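PrgX (Enterococcus faecalis, PDB 2AWI) acts as the receptor for the peptide sex pheromone cCF10 and probably binds DNA, as a repressor in the control of conjugation. Local coordinates at residues Val72-Thr75 with Gly76-Lys79; Asp90-Asp93 with Lys94-Arg98; Asp248-Ile251 with Asp252-Leu255. The protein carries 1 engineered substitution. One frame throughout, in Å; residues are numbered along the deposited sequence.

How the contacts relate
All three contacts sit at the first turns of helices in an almost wholly helical chain, and they follow one another in sequence. Contact 1 opens helix 74-87, contact 2 opens helix 92-102, the next in line, and contact 3 opens helix 251-266 much further on. The first two are neighbours, their centres about 16 Å apart, and they touch through a salt bridge from Glu-78 OE2 to Arg-98 NE (2.9 Å). Contact 3 lies at the far side of the chain's centre from contact 1, about 47 Å between centres. Contacts 1 and 3 each meet another subunit, but not the same one, so they mark two separate interfaces of the four-chain assembly.

Contact 1 of 3, residues Val72-Thr75 with Gly76-Lys79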
loop_
_atom_site.group_PDB
_atom_site.type_symbol
_atom_site.label_atom_id
_atom_site.label_comp_id
_atom_site.label_asym_id
_atom_site.label_seq_id
_atom_site.Cartn_x
_atom_site.Cartn_y
_atom_site.Cartn_z
ATOM N N VAL A 72 29.658 6.087 39.182
ATOM C CA VAL A 72 30.229 6.584 40.430
ATOM C C VAL A 72 31.624 6.045 40.745
ATOM O O VAL A 72 32.544 6.823 41.002
ATOM C CB VAL A 72 29.298 6.274 41.630
ATOM C CG1 VAL A 72 29.021 4.779 41.705
ATOM C CG2 VAL A 72 29.933 6.766 42.926
ATOM N N ASN A 73 31.783 4.722 40.729
ATOM C CA ASN A 73 33.074 4.110 41.036
ATOM C C ASN A 73 34.043 4.026 39.860
ATOM O O ASN A 73 33.762 4.514 38.765
ATOM C CB ASN A 73 32.883 2.714 41.641
ATOM C CG ASN A 73 32.045 1.804 40.768
ATOM O OD1 ASN A 73 32.222 1.757 39.551
ATOM N ND2 ASN A 73 31.134 1.065 41.389
ATOM N N GLU A 74 35.187 3.394 40.108
ATOM C CA GLU A 74 36.246 3.241 39.115
ATOM C C GLU A 74 35.817 2.539 37.826
ATOM O O GLU A 74 36.234 2.930 36.735
ATOM C CB GLU A 74 37.422 2.490 39.740
ATOM C CG GLU A 74 38.728 2.638 38.982
ATOM C CD GLU A 74 39.267 4.059 39.018
ATOM O OE1 GLU A 74 40.322 4.309 38.394
ATOM O OE2 GLU A 74 38.639 4.922 39.671
ATOM N N THR A 75 34.990 1.504 37.951
ATOM C CA THR A 75 34.527 0.766 36.781
ATOM C C THR A 75 33.569 1.588 35.919
ATOM O O THR A 75 33.538 1.441 34.692
ATOM C CB THR A 75 33.842 -0.555 37.194
ATOM O OG1 THR A 75 34.814 -1.429 37.778
ATOM C CG2 THR A 75 33.218 -1.240 35.986
ATOM N N GLY A 76 32.781 2.446 36.562
ATOM C CA GLY A 76 31.859 3.281 35.815
ATOM C C GLY A 76 32.650 4.337 35.065
ATOM O O GLY A 76 32.381 4.626 33.897
ATOM N N LYS A 77 33.638 4.913 35.744
ATOM C CA LYS A 77 34.484 5.931 35.138
ATOM C C LYS A 77 35.087 5.368 33.853
ATOM O O LYS A 77 35.037 6.006 32.800
ATOM C CB LYS A 77 35.608 6.325 36.099
ATOM C CG LYS A 77 35.132 6.805 37.459
ATOM C CD LYS A 77 36.295 6.923 38.440
ATOM C CE LYS A 77 35.808 7.261 39.847
ATOM N NZ LYS A 77 36.901 7.219 40.865
ATOM N N GLU A 78 35.645 4.162 33.955
ATOM C CA GLU A 78 36.274 3.485 32.822
ATOM C C GLU A 78 35.305 3.204 31.679
ATOM O O GLU A 78 35.569 3.574 30.536
ATOM C CB GLU A 78 36.908 2.167 33.285
ATOM C CG GLU A 78 38.056 2.338 34.272
ATOM C CD GLU A 78 39.308 2.895 33.623
ATOM O OE1 GLU A 78 39.231 3.336 32.458
ATOM O OE2 GLU A 78 40.371 2.897 34.278
ATOM N N LYS A 79 34.188 2.550 31.982
ATOM C CA LYS A 79 33.206 2.226 30.950
ATOM C C LYS A 79 32.697 3.501 30.284
ATOM O O LYS A 79 32.298 3.491 29.119
ATOM C CB LYS A 79 32.036 1.431 31.547
ATOM C CG LYS A 79 31.110 0.802 30.500
ATOM C CD LYS A 79 30.066 -0.126 31.133
ATOM C CE LYS A 79 30.642 -1.492 31.513
ATOM N NZ LYS A 79 30.829 -2.398 30.338
#
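Glu-74 and Lys-77 reach each other at the outer side of the helix start, their side chains crossing at a slant. The glutamate leaves with CG anti to its backbone N (chi1 -162°) and then bends at chi2, which brings OE2 beside the end of Lys-77. Lys-77 is extended beyond CG and runs back toward the helix start, CG lying against the Asn-73 carbonyl oxygen and CE passing Val-72 O at 3.5 Å. The two ends close a salt bridge, Lys-77 NZ to Glu-74 OE2 at 3.1 Å, with the ammonium arriving nearly along the C-O axis of that oxygen.

Asn-73 works on the backbone instead. It is the N-cap of helix 74-87: its CG stands between the backbone N and the carbonyl carbon (chi1 55°), a torsion that carries OD1 round to the amide of Gly-76, 3.1 Å from OD1 to N. The main-chain O of Asn-73 accepts Lys-77 N at 3.0 Å, the first i to i+4 bond of the helix, and, weakly, Gly-76 N. From there the regular pattern continues, Glu-78 N bonding to Glu-74 O and Lys-79 N to Thr-75 O.

Glu-78 follows Glu-74 by one turn, and the two carboxylates come to 4.4 Å between Glu-74 OE1 and Glu-78 OE2. Each also has a cationic partner, Lys-77 for Glu-74 and Arg-98 of the next helix for Glu-78, which should ease the repulsion. Thr-75 is buried, and its OG1 hydrogen-bonds to Glu-52 of the second subunit, a residue that also packs on Asn-73 and Glu-74. Lys-79 sends NZ to a salt bridge with Glu-154.

Contact 2 of 3, residues Asp90-Asp93 with Lys94-Arg98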
loop_
_atom_site.group_PDB
_atom_site.type_symbol
_atom_site.label_atom_id
_atom_site.label_comp_id
_atom_site.label_asym_id
_atom_site.label_seq_id
_atom_site.Cartn_x
_atom_site.Cartn_y
_atom_site.Cartn_z
ATOM N N ASP A 90 43.142 9.444 19.973
ATOM C CA ASP A 90 44.512 9.732 20.396
ATOM C C ASP A 90 44.663 9.305 21.848
ATOM O O ASP A 90 45.771 9.071 22.336
ATOM C CB ASP A 90 44.823 11.228 20.260
ATOM C CG ASP A 90 45.968 11.673 21.165
ATOM O OD1 ASP A 90 45.737 11.841 22.384
ATOM O OD2 ASP A 90 47.100 11.845 20.662
ATOM N N LEU A 91 43.528 9.198 22.529
ATOM C CA LEU A 91 43.492 8.810 23.932
ATOM C C LEU A 91 43.630 7.298 24.087
ATOM O O LEU A 91 44.119 6.808 25.106
ATOM C CB LEU A 91 42.171 9.271 24.551
ATOM C CG LEU A 91 41.810 10.743 24.327
ATOM C CD1 LEU A 91 40.374 10.992 24.781
ATOM C CD2 LEU A 91 42.793 11.634 25.077
ATOM N N PHE A 92 43.190 6.571 23.065
ATOM C CA PHE A 92 43.233 5.114 23.043
ATOM C C PHE A 92 44.491 4.541 23.700
ATOM O O PHE A 92 44.470 4.091 24.848
ATOM C CB PHE A 92 43.149 4.635 21.590
ATOM C CG PHE A 92 43.156 3.144 21.434
ATOM C CD1 PHE A 92 42.002 2.402 21.652
ATOM C CD2 PHE A 92 44.322 2.479 21.057
ATOM C CE1 PHE A 92 42.007 1.020 21.496
ATOM C CE2 PHE A 92 44.337 1.100 20.900
ATOM C CZ PHE A 92 43.177 0.368 21.118
ATOM N N ASP A 93 45.579 4.573 22.942
ATOM C CA ASP A 93 46.880 4.069 23.354
ATOM C C ASP A 93 47.186 4.078 24.850
ATOM O O ASP A 93 47.325 3.022 25.469
ATOM C CB ASP A 93 47.968 4.852 22.621
ATOM C CG ASP A 93 49.175 4.009 22.300
ATOM O OD1 ASP A 93 49.802 3.480 23.242
ATOM O OD2 ASP A 93 49.494 3.872 21.101
ATOM N N LYS A 94 47.294 5.270 25.426
ATOM C CA LYS A 94 47.631 5.412 26.841
ATOM C C LYS A 94 46.632 4.771 27.800
ATOM O O LYS A 94 47.019 4.237 28.842
ATOM C CB LYS A 94 47.806 6.894 27.180
ATOM C CG LYS A 94 48.672 7.153 28.401
ATOM C CD LYS A 94 49.138 8.599 28.432
ATOM C CE LYS A 94 50.138 8.840 29.552
ATOM N NZ LYS A 94 50.699 10.223 29.510
ATOM N N ASN A 95 45.352 4.827 27.454
ATOM C CA ASN A 95 44.318 4.243 28.296
ATOM C C ASN A 95 44.276 2.738 28.104
ATOM O O ASN A 95 44.072 1.984 29.056
ATOM C CB ASN A 95 42.958 4.848 27.957
ATOM C CG ASN A 95 42.778 6.230 28.544
ATOM O OD1 ASN A 95 42.120 7.087 27.952
ATOM N ND2 ASN A 95 43.351 6.453 29.720
ATOM N N PHE A 96 44.480 2.308 26.864
ATOM C CA PHE A 96 44.469 0.891 26.533
ATOM C C PHE A 96 45.593 0.168 27.257
ATOM O O PHE A 96 45.491 -1.025 27.536
ATOM C CB PHE A 96 44.626 0.700 25.025
ATOM C CG PHE A 96 44.539 -0.732 24.582
ATOM C CD1 PHE A 96 43.354 -1.447 24.728
ATOM C CD2 PHE A 96 45.644 -1.366 24.016
ATOM C CE1 PHE A 96 43.270 -2.781 24.314
ATOM C CE2 PHE A 96 45.574 -2.691 23.599
ATOM C CZ PHE A 96 44.387 -3.403 23.747
ATOM N N GLN A 97 46.666 0.892 27.560
ATOM C CA GLN A 97 47.805 0.299 28.252
ATOM C C GLN A 97 47.498 0.079 29.724
ATOM O O GLN A 97 48.220 -0.633 30.419
ATOM C CB GLN A 97 49.042 1.193 28.117
ATOM C CG GLN A 97 49.516 1.388 26.684
ATOM C CD GLN A 97 50.776 2.233 26.595
ATOM O OE1 GLN A 97 51.238 2.567 25.503
ATOM N NE2 GLN A 97 51.339 2.580 27.748
ATOM N N ARG A 98 46.423 0.699 30.197
ATOM C CA ARG A 98 46.018 0.563 31.590
ATOM C C ARG A 98 44.950 -0.522 31.700
ATOM O O ARG A 98 44.959 -1.332 32.624
ATOM C CB ARG A 98 45.458 1.889 32.114
ATOM C CG ARG A 98 44.973 1.822 33.558
ATOM C CD ARG A 98 44.308 3.122 34.029
ATOM N NE ARG A 98 43.082 3.442 33.293
ATOM C CZ ARG A 98 43.028 4.236 32.228
ATOM N NH1 ARG A 98 44.133 4.804 31.764
ATOM N NH2 ARG A 98 41.869 4.461 31.622
#
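Leu-91 meets Asn-95 one turn on: its carbonyl oxygen accepts a long, weak bond from Asn-95 N (3.3 Å), and its CB lies near the end of the asparagine side chain. Phe-92 makes the aromatic part of the contact. Its O takes Phe-96 N at 2.7 Å, the straightest bond here, and its ring forms an offset stack with that of Phe-96, centroids 5.0 Å apart and planes 12° from parallel. Both rings leave with CG anti to the backbone N, which sets them side by side, pointing the same way. The stagger puts Phe-96 CB over the centre of the Phe-92 ring, a CH-pi contact, while Phe-92 CZ sits over the rim of the other ring, 3.9 Å from Phe-96 CG. Asp-93 accepts weakly from Gln-97 N through its backbone O.

This is an i to i+4 aromatic pair at a helix start, where the chain enters the TPR-like C-terminal region of the receptor family. The start of helix 92-102 lies against two helices. Leu-91, Asn-95 and Arg-98 touch helix 74-87, through Leu-81 and Ile-85; Phe-92 packs on Tyr-116, Ile-119 and Ala-120 of helix 107-122, and Asn-95 reaches Tyr-116 too.

Contact 3 of 3, residues Asp248-Ile251 with Asp252-Leu255; sequences DKNI and DSYL
The side-chain amide of Asn-250 is the flat group that meets the helix start, and the amide of Ser-253 comes to it from above its plane. Ser-253 N is 2.9 Å from Asn-250 OD1 and stands 42° out of the carbonyl plane, so the bond is made off the lone-pair directions. The same oxygen also has Asp-252 N at 2.8 Å and Asp-252 CB at 3.3 Å, while Ser-253 OG lies beside Asn-250 CG at 3.6 Å. The asparagine has CG anti to the backbone N (chi1 -177°), which brings OD1 to the amide of Ser-253. The ring of Tyr-254, the other flat group, leads away from Asn-250 and Ile-251 and meets Phe-245 edge to face; its OH hydrogen-bonds to Ser-284.

Asn-250 is thus the N-cap of helix 251-266, which follows a short loop after helix 230-248. Its backbone O takes Tyr-254 N at 3.3 Å and, weakly, Ser-253 N. Ile-251 O continues the pattern, receiving Leu-255 N at 2.8 Å nearly end-on, and Leu-255 CG rests close over that oxygen. The apolar branches of this pair touch as well, Ile-251 CG1 to Leu-255 CG at 4.2 Å. The third subunit packs here: its Phe-289 lies on Ile-251, its Leu-255 on Leu-255 and its Ile-251 on Tyr-254.

Ser-253 OG is bonded to Gln-244 of the preceding helix, tying the two helices together next to the cap. Asp-252 OD2 accepts a weak hydrogen bond from the backbone N of Lys-293 of the third subunit. The carboxylate of Asp-252 stands in the first turn, where the helix dipole would be expected to favour its negative charge.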
loop_
_atom_site.group_PDB
_atom_site.type_symbol
_atom_site.label_atom_id
_atom_site.label_comp_id
_atom_site.label_asym_id
_atom_site.label_seq_id
_atom_site.Cartn_x
_atom_site.Cartn_y
_atom_site.Cartn_z
ATOM N N ASP A 248 11.368 -20.231 2.159
ATOM C CA ASP A 248 10.436 -20.545 1.086
ATOM C C ASP A 248 9.945 -19.282 0.392
ATOM O O ASP A 248 8.780 -18.917 0.522
ATOM C CB ASP A 248 9.243 -21.332 1.635
ATOM C CG ASP A 248 8.828 -20.876 3.022
ATOM O OD1 ASP A 248 9.605 -21.098 3.973
ATOM O OD2 ASP A 248 7.731 -20.298 3.167
ATOM N N LYS A 249 10.838 -18.632 -0.353
ATOM C CA LYS A 249 10.537 -17.394 -1.074
ATOM C C LYS A 249 9.070 -16.986 -1.043
ATOM O O LYS A 249 8.353 -17.065 -2.040
ATOM C CB LYS A 249 11.033 -17.488 -2.520
ATOM C CG LYS A 249 12.541 -17.674 -2.625
ATOM C CD LYS A 249 13.273 -16.666 -1.739
ATOM C CE LYS A 249 14.783 -16.872 -1.748
ATOM N NZ LYS A 249 15.394 -16.497 -3.056
ATOM N N ASN A 250 8.647 -16.539 0.132
ATOM C CA ASN A 250 7.284 -16.103 0.382
ATOM C C ASN A 250 7.232 -14.592 0.182
ATOM O O ASN A 250 7.942 -13.857 0.863
ATOM C CB ASN A 250 6.903 -16.461 1.823
ATOM C CG ASN A 250 5.476 -16.110 2.156
ATOM O OD1 ASN A 250 5.051 -14.968 1.987
ATOM N ND2 ASN A 250 4.724 -17.090 2.646
ATOM N N ILE A 251 6.402 -14.122 -0.744
ATOM C CA ILE A 251 6.319 -12.684 -0.984
ATOM C C ILE A 251 5.698 -11.917 0.188
ATOM O O ILE A 251 6.174 -10.834 0.539
ATOM C CB ILE A 251 5.539 -12.340 -2.277
ATOM C CG1 ILE A 251 5.826 -10.885 -2.655
ATOM C CG2 ILE A 251 4.044 -12.553 -2.081
ATOM C CD1 ILE A 251 4.986 -10.353 -3.781
ATOM N N ASP A 252 4.640 -12.461 0.792
ATOM C CA ASP A 252 4.013 -11.791 1.931
ATOM C C ASP A 252 5.041 -11.530 3.025
ATOM O O ASP A 252 4.981 -10.506 3.713
ATOM C CB ASP A 252 2.863 -12.619 2.514
ATOM C CG ASP A 252 1.595 -12.514 1.691
ATOM O OD1 ASP A 252 1.421 -11.490 0.994
ATOM O OD2 ASP A 252 0.768 -13.444 1.751
ATOM N N SER A 253 5.984 -12.454 3.186
ATOM C CA SER A 253 7.021 -12.290 4.195
ATOM C C SER A 253 7.949 -11.163 3.786
ATOM O O SER A 253 8.486 -10.447 4.636
ATOM C CB SER A 253 7.830 -13.577 4.359
ATOM O OG SER A 253 7.052 -14.589 4.971
ATOM N N TYR A 254 8.139 -11.005 2.482
ATOM C CA TYR A 254 9.013 -9.956 1.988
ATOM C C TYR A 254 8.346 -8.608 2.202
ATOM O O TYR A 254 9.000 -7.632 2.557
ATOM C CB TYR A 254 9.318 -10.157 0.505
ATOM C CG TYR A 254 10.434 -9.273 -0.001
ATOM C CD1 TYR A 254 10.206 -7.929 -0.308
ATOM C CD2 TYR A 254 11.731 -9.772 -0.127
ATOM C CE1 TYR A 254 11.251 -7.104 -0.728
ATOM C CE2 TYR A 254 12.779 -8.959 -0.543
ATOM C CZ TYR A 254 12.534 -7.629 -0.839
ATOM O OH TYR A 254 13.578 -6.832 -1.223
ATOM N N LEU A 255 7.038 -8.568 1.983
ATOM C CA LEU A 255 6.270 -7.349 2.167
ATOM C C LEU A 255 6.224 -6.980 3.652
ATOM O O LEU A 255 6.409 -5.816 4.008
ATOM C CB LEU A 255 4.852 -7.535 1.628
ATOM C CG LEU A 255 4.775 -7.940 0.152
ATOM C CD1 LEU A 255 3.315 -8.030 -0.277
ATOM C CD2 LEU A 255 5.527 -6.920 -0.703
#